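Local coordinates for protein geranyltranstransferase (Campylobacter jejuni, PDB 3NPK) that probably catalyses the transfer of a geranyl group from geranyl diphosphate to isopentenyl diphosphate, giving the C15 isoprenoid farnesyl diphosphate, at residues 63-68 with 122-127; 132-137 with 187-192. All blocks are in the same frame, centred on the assembly; numbering follows the deposited sequence. Where two conformers were deposited one is given.

Contact 1 of 2, residues 63-68 with 122-127; sequences LDVALA and SHAHLK
Asp64, on helix 59-80, illustrates how one short acidic side chain can tie a helix to a connecting loop. Its CB already faces the loop and rests on the methyl of Ala124, with CB 4.1 Å from Ala124 CB. From there CG turns to lie beside its own backbone N, anti to the carbonyl carbon (chi1 -76°), and the carboxylate splits its work. OD1 is held by His12 NE2 of helix 5-14. OD2 passes Ala124 CA at 3.8 Å and accepts a hydrogen bond from a water, 2.8 Å from OD2. That water in turn accepts from the backbone, 2.8 Å from His125 N, so the polar link between helix and loop is indirect. His125 is the centre of an inverse gamma turn, closed by a weak bond from Leu126 N to Ala124 O, and Lys131 NZ also binds that carbonyl. One residue along the helix the chemistry becomes apolar. Val65 directs CG1 anti to its backbone N, which leaves CG2 to meet Leu126 CD1 at 3.8 Å, the two side chains crossing at about a right angle. The contact thus seats the loop joining helices 103-122 and 128-142 on helix 59-80 within the all-helical fold, and that helix farther along carries the pyrophosphate-pocket residue His73 and runs into the first aspartate-rich (DDxxxxD) motif of the polyprenyl synthase family.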
loop_
_atom_site.group_PDB
_atom_site.type_symbol
_atom_site.label_atom_id
_atom_site.label_comp_id
_atom_site.label_asym_id
_atom_site.label_seq_id
_atom_site.Cartn_x
_atom_site.Cartn_y
_atom_site.Cartn_z
ATOM N N LEU A 63 -5.881 12.050 14.504
ATOM C CA LEU A 63 -4.892 11.097 14.974
ATOM C C LEU A 63 -4.791 9.886 14.052
ATOM O O LEU A 63 -3.693 9.356 13.861
ATOM C CB LEU A 63 -5.204 10.650 16.407
ATOM C CG LEU A 63 -4.958 11.719 17.472
ATOM C CD1 LEU A 63 -5.660 11.340 18.771
ATOM C CD2 LEU A 63 -3.479 12.001 17.708
ATOM N N ASP A 64 -5.918 9.449 13.483
ATOM C CA ASP A 64 -5.905 8.304 12.563
ATOM C C ASP A 64 -5.135 8.646 11.286
ATOM O O ASP A 64 -4.531 7.774 10.669
ATOM C CB ASP A 64 -7.318 7.876 12.161
ATOM C CG ASP A 64 -8.040 7.103 13.243
ATOM O OD1 ASP A 64 -7.378 6.573 14.169
ATOM O OD2 ASP A 64 -9.289 7.011 13.149
ATOM N N VAL A 65 -5.166 9.912 10.876
ATOM C CA VAL A 65 -4.467 10.305 9.653
ATOM C C VAL A 65 -2.968 10.344 9.941
ATOM O O VAL A 65 -2.156 9.884 9.128
ATOM C CB VAL A 65 -4.984 11.678 9.119
ATOM C CG1 VAL A 65 -4.364 11.991 7.766
ATOM C CG2 VAL A 65 -6.505 11.658 9.012
ATOM N N ALA A 66 -2.597 10.868 11.108
ATOM C CA ALA A 66 -1.209 10.810 11.559
ATOM C C ALA A 66 -0.733 9.360 11.641
ATOM O O ALA A 66 0.417 9.048 11.285
ATOM C CB ALA A 66 -1.061 11.495 12.924
ATOM N N LEU A 67 -1.605 8.474 12.121
ATOM C CA LEU A 67 -1.272 7.057 12.223
ATOM C C LEU A 67 -0.957 6.459 10.849
ATOM O O LEU A 67 0.036 5.734 10.688
ATOM C CB LEU A 67 -2.419 6.291 12.876
ATOM C CG LEU A 67 -2.083 4.863 13.314
ATOM C CD1 LEU A 67 -0.960 4.908 14.342
ATOM C CD2 LEU A 67 -3.327 4.221 13.902
ATOM N N ALA A 68 -1.780 6.780 9.856
ATOM C CA ALA A 68 -1.546 6.306 8.492
ATOM C C ALA A 68 -0.161 6.737 7.982
ATOM O O ALA A 68 0.555 5.935 7.355
ATOM C CB ALA A 68 -2.634 6.821 7.568
ATOM N N SER A 122 -9.127 5.387 5.521
ATOM C CA SER A 122 -10.488 5.293 5.009
ATOM C C SER A 122 -11.531 5.199 6.126
ATOM O O SER A 122 -12.700 5.524 5.905
ATOM C CB SER A 122 -10.621 4.131 4.024
ATOM O OG SER A 122 -10.556 2.866 4.665
ATOM N N HIS A 123 -11.096 4.745 7.300
ATOM C CA HIS A 123 -11.965 4.641 8.474
ATOM C C HIS A 123 -11.933 5.841 9.435
ATOM O O HIS A 123 -12.638 5.847 10.455
ATOM C CB HIS A 123 -11.670 3.340 9.226
ATOM C CG HIS A 123 -12.367 2.152 8.646
ATOM N ND1 HIS A 123 -11.778 1.300 7.729
ATOM C CD2 HIS A 123 -13.616 1.668 8.858
ATOM C CE1 HIS A 123 -12.636 0.340 7.414
ATOM N NE2 HIS A 123 -13.759 0.550 8.073
ATOM N N ALA A 124 -11.172 6.880 9.090
ATOM C CA ALA A 124 -11.113 8.059 9.945
ATOM C C ALA A 124 -12.492 8.710 10.070
ATOM O O ALA A 124 -13.330 8.635 9.152
ATOM C CB ALA A 124 -10.115 9.064 9.408
ATOM N N HIS A 125 -12.727 9.362 11.200
ATOM C CA HIS A 125 -13.992 10.042 11.421
ATOM C C HIS A 125 -13.952 11.456 10.832
ATOM O O HIS A 125 -13.910 12.454 11.574
ATOM C CB HIS A 125 -14.351 10.077 12.906
ATOM C CG HIS A 125 -15.767 10.484 13.163
ATOM N ND1 HIS A 125 -16.709 9.630 13.701
ATOM C CD2 HIS A 125 -16.411 11.650 12.924
ATOM C CE1 HIS A 125 -17.865 10.262 13.800
ATOM N NE2 HIS A 125 -17.712 11.488 13.332
ATOM N N LEU A 126 -13.919 11.511 9.500
ATOM C CA LEU A 126 -13.878 12.743 8.717
ATOM C C LEU A 126 -14.781 12.533 7.512
ATOM O O LEU A 126 -15.036 11.396 7.112
ATOM C CB LEU A 126 -12.446 13.007 8.224
ATOM C CG LEU A 126 -11.399 13.254 9.305
ATOM C CD1 LEU A 126 -9.972 13.140 8.694
ATOM C CD2 LEU A 126 -11.607 14.640 9.939
ATOM N N LYS A 127 -15.258 13.622 6.914
ATOM C CA LYS A 127 -16.092 13.513 5.726
ATOM C C LYS A 127 -15.402 12.729 4.629
ATOM O O LYS A 127 -14.175 12.835 4.460
ATOM C CB LYS A 127 -16.446 14.902 5.192
ATOM C CG LYS A 127 -17.345 15.703 6.107
ATOM C CD LYS A 127 -17.740 16.991 5.437
ATOM C CE LYS A 127 -16.569 17.945 5.375
ATOM N NZ LYS A 127 -17.047 19.337 5.107
HETATM O O HOH W 1 -10.598 9.485 13.038
#

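Contact 2 of 2, residues 132-137 with 187-192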
loop_
_atom_site.group_PDB
_atom_site.type_symbol
_atom_site.label_atom_id
_atom_site.label_comp_id
_atom_site.label_asym_id
_atom_site.label_seq_id
_atom_site.Cartn_x
_atom_site.Cartn_y
_atom_site.Cartn_z
ATOM N N ILE A 132 -10.984 11.188 0.777
ATOM C CA ILE A 132 -10.507 10.937 -0.587
ATOM C C ILE A 132 -9.328 11.856 -0.917
ATOM O O ILE A 132 -8.326 11.406 -1.475
ATOM C CB ILE A 132 -11.645 11.066 -1.636
ATOM C CG1 ILE A 132 -12.594 9.875 -1.498
ATOM C CG2 ILE A 132 -11.082 11.160 -3.054
ATOM C CD1 ILE A 132 -11.968 8.536 -1.829
ATOM N N LYS A 133 -9.420 13.132 -0.531
ATOM C CA LYS A 133 -8.280 14.033 -0.746
ATOM C C LYS A 133 -7.041 13.536 -0.016
ATOM O O LYS A 133 -5.946 13.545 -0.581
ATOM C CB LYS A 133 -8.610 15.458 -0.316
ATOM C CG LYS A 133 -9.601 16.097 -1.263
ATOM C CD LYS A 133 -9.818 17.565 -0.981
ATOM C CE LYS A 133 -10.828 18.126 -1.986
ATOM N NZ LYS A 133 -12.140 17.433 -1.893
ATOM N N LEU A 134 -7.209 13.117 1.239
ATOM C CA LEU A 134 -6.080 12.629 2.028
ATOM C C LEU A 134 -5.448 11.384 1.414
ATOM O O LEU A 134 -4.223 11.247 1.416
ATOM C CB LEU A 134 -6.519 12.316 3.460
ATOM C CG LEU A 134 -6.973 13.530 4.291
ATOM C CD1 LEU A 134 -7.603 13.066 5.602
ATOM C CD2 LEU A 134 -5.794 14.448 4.554
ATOM N N ILE A 135 -6.279 10.475 0.920
ATOM C CA ILE A 135 -5.775 9.257 0.278
ATOM C C ILE A 135 -5.009 9.592 -1.011
ATOM O O ILE A 135 -3.953 9.012 -1.280
ATOM C CB ILE A 135 -6.914 8.263 0.041
ATOM C CG1 ILE A 135 -7.374 7.730 1.411
ATOM C CG2 ILE A 135 -6.464 7.132 -0.899
ATOM C CD1 ILE A 135 -8.728 7.058 1.391
ATOM N N LYS A 136 -5.525 10.542 -1.794
ATOM C CA LYS A 136 -4.798 10.991 -2.980
ATOM C C LYS A 136 -3.441 11.546 -2.604
ATOM O O LYS A 136 -2.439 11.237 -3.250
ATOM C CB LYS A 136 -5.583 12.064 -3.744
ATOM C CG LYS A 136 -6.837 11.571 -4.416
ATOM C CD LYS A 136 -7.618 12.724 -5.056
ATOM C CE LYS A 136 -8.767 12.190 -5.906
ATOM N NZ LYS A 136 -9.573 13.292 -6.509
ATOM N N THR A 137 -3.394 12.362 -1.555
ATOM C CA THR A 137 -2.128 12.974 -1.158
ATOM C C THR A 137 -1.136 11.922 -0.661
ATOM O O THR A 137 0.054 11.921 -1.030
ATOM C CB THR A 137 -2.353 14.054 -0.094
ATOM O OG1 THR A 137 -3.204 15.066 -0.660
ATOM C CG2 THR A 137 -1.032 14.694 0.334
ATOM N N CYS A 187 -3.534 20.360 6.297
ATOM C CA CYS A 187 -4.329 21.415 5.671
ATOM C C CYS A 187 -5.634 20.843 5.122
ATOM O O CYS A 187 -6.709 21.462 5.247
ATOM C CB CYS A 187 -3.537 22.086 4.542
ATOM S SG CYS A 187 -2.059 22.960 5.084
ATOM N N GLU A 188 -5.551 19.667 4.508
ATOM C CA GLU A 188 -6.736 19.054 3.916
ATOM C C GLU A 188 -7.769 18.663 4.971
ATOM O O GLU A 188 -8.977 18.842 4.763
ATOM C CB GLU A 188 -6.352 17.875 3.024
ATOM C CG GLU A 188 -5.636 18.375 1.741
ATOM C CD GLU A 188 -5.068 17.284 0.852
ATOM O OE1 GLU A 188 -4.601 16.235 1.364
ATOM O OE2 GLU A 188 -5.090 17.495 -0.384
ATOM N N ILE A 189 -7.310 18.137 6.106
ATOM C CA ILE A 189 -8.231 17.861 7.218
ATOM C C ILE A 189 -9.029 19.118 7.593
ATOM O O ILE A 189 -10.249 19.058 7.860
ATOM C CB ILE A 189 -7.463 17.340 8.444
ATOM C CG1 ILE A 189 -6.947 15.932 8.166
ATOM C CG2 ILE A 189 -8.341 17.344 9.701
ATOM C CD1 ILE A 189 -5.821 15.502 9.108
ATOM N N CYS A 190 -8.337 20.254 7.609
ATOM C CA CYS A 190 -8.928 21.532 7.997
ATOM C C CYS A 190 -9.673 22.237 6.869
ATOM O O CYS A 190 -10.244 23.320 7.081
ATOM C CB CYS A 190 -7.831 22.454 8.516
ATOM S SG CYS A 190 -7.031 21.840 10.000
ATOM N N GLU A 191 -9.642 21.641 5.678
ATOM C CA GLU A 191 -10.256 22.231 4.490
ATOM C C GLU A 191 -9.696 23.637 4.239
ATOM O O GLU A 191 -10.420 24.565 3.850
ATOM C CB GLU A 191 -11.793 22.200 4.584
ATOM C CG GLU A 191 -12.345 20.786 4.453
ATOM C CD GLU A 191 -13.838 20.717 4.719
ATOM O OE1 GLU A 191 -14.217 20.660 5.899
ATOM O OE2 GLU A 191 -14.632 20.713 3.751
ATOM N N LEU A 192 -8.387 23.785 4.450
ATOM C CA LEU A 192 -7.703 25.041 4.156
ATOM C C LEU A 192 -7.672 25.282 2.650
ATOM O O LEU A 192 -7.594 24.338 1.855
ATOM C CB LEU A 192 -6.276 25.015 4.714
ATOM C CG LEU A 192 -5.471 26.313 4.615
ATOM C CD1 LEU A 192 -6.062 27.423 5.493
ATOM C CD2 LEU A 192 -4.024 26.048 4.989
HETATM O O HOH W 2 -5.685 15.709 -2.427
#
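Lys133 O is gripped twice: by the helical bond from Thr137 N, at 3.0 Å from the oxygen, and by a water that donates to it at 2.9 Å from Lys133 O. The same water gives its other hydrogen to Glu188 OE2, 2.8 Å from that oxygen, and so bridges the backbone of one helix to a carboxylate of the helix packed beside it. The second carboxylate oxygen is held directly. Thr137 OG1 donates to Glu188 OE1 across 2.7 Å, meeting the syn lone pair on the side of the other oxygen, and the two side chains come together tip to tip. Each oxygen of Glu188 therefore has a donor, which fixes the rotation of the group and would be expected to favour its charged form. The neighbours are helices 128-142 and 164-189 of the all-alpha polyprenyl synthase fold, and the second is caught at its last turn, where Glu191 takes positive phi in a Schellman motif. Glu188 reaches across from this end with an extended chain (chi2 173°). Nearer the root of the Glu188 chain, Leu134 runs alongside it but points the other way, setting CD2 3.8 Å from Glu188 CB. The other branch of Leu134 meets Ile189 nearly at right angles, CD1 lying 3.9 Å from Ile189 CG1. Behind Ile189, Leu47 and Val51 of helix 42-54 continue the apolar layer, while Met185 packs on Leu134 and Thr137.

Contacts 1 and 2, about 11 Å apart between centres, share an apolar seam in which Leu134 of contact 2 meets Val65 and Leu126 of contact 1, and Ile189 also touches Val65. The loop of contact 1 leads directly into helix 128-142, the first helix of contact 2. Contact 2, helix against helix, is the more buried and the larger (230 against 135 Å²), with a direct side-chain hydrogen bond; contact 1, helix against loop, is only partly buried, and water alone carries its polar link. Lys127 NZ and Glu191 OE2, 3.1 Å apart, form a salt bridge between the two. Segments 122-127 and 132-137 also pack on the second subunit, largely through residues outside the contacts themselves.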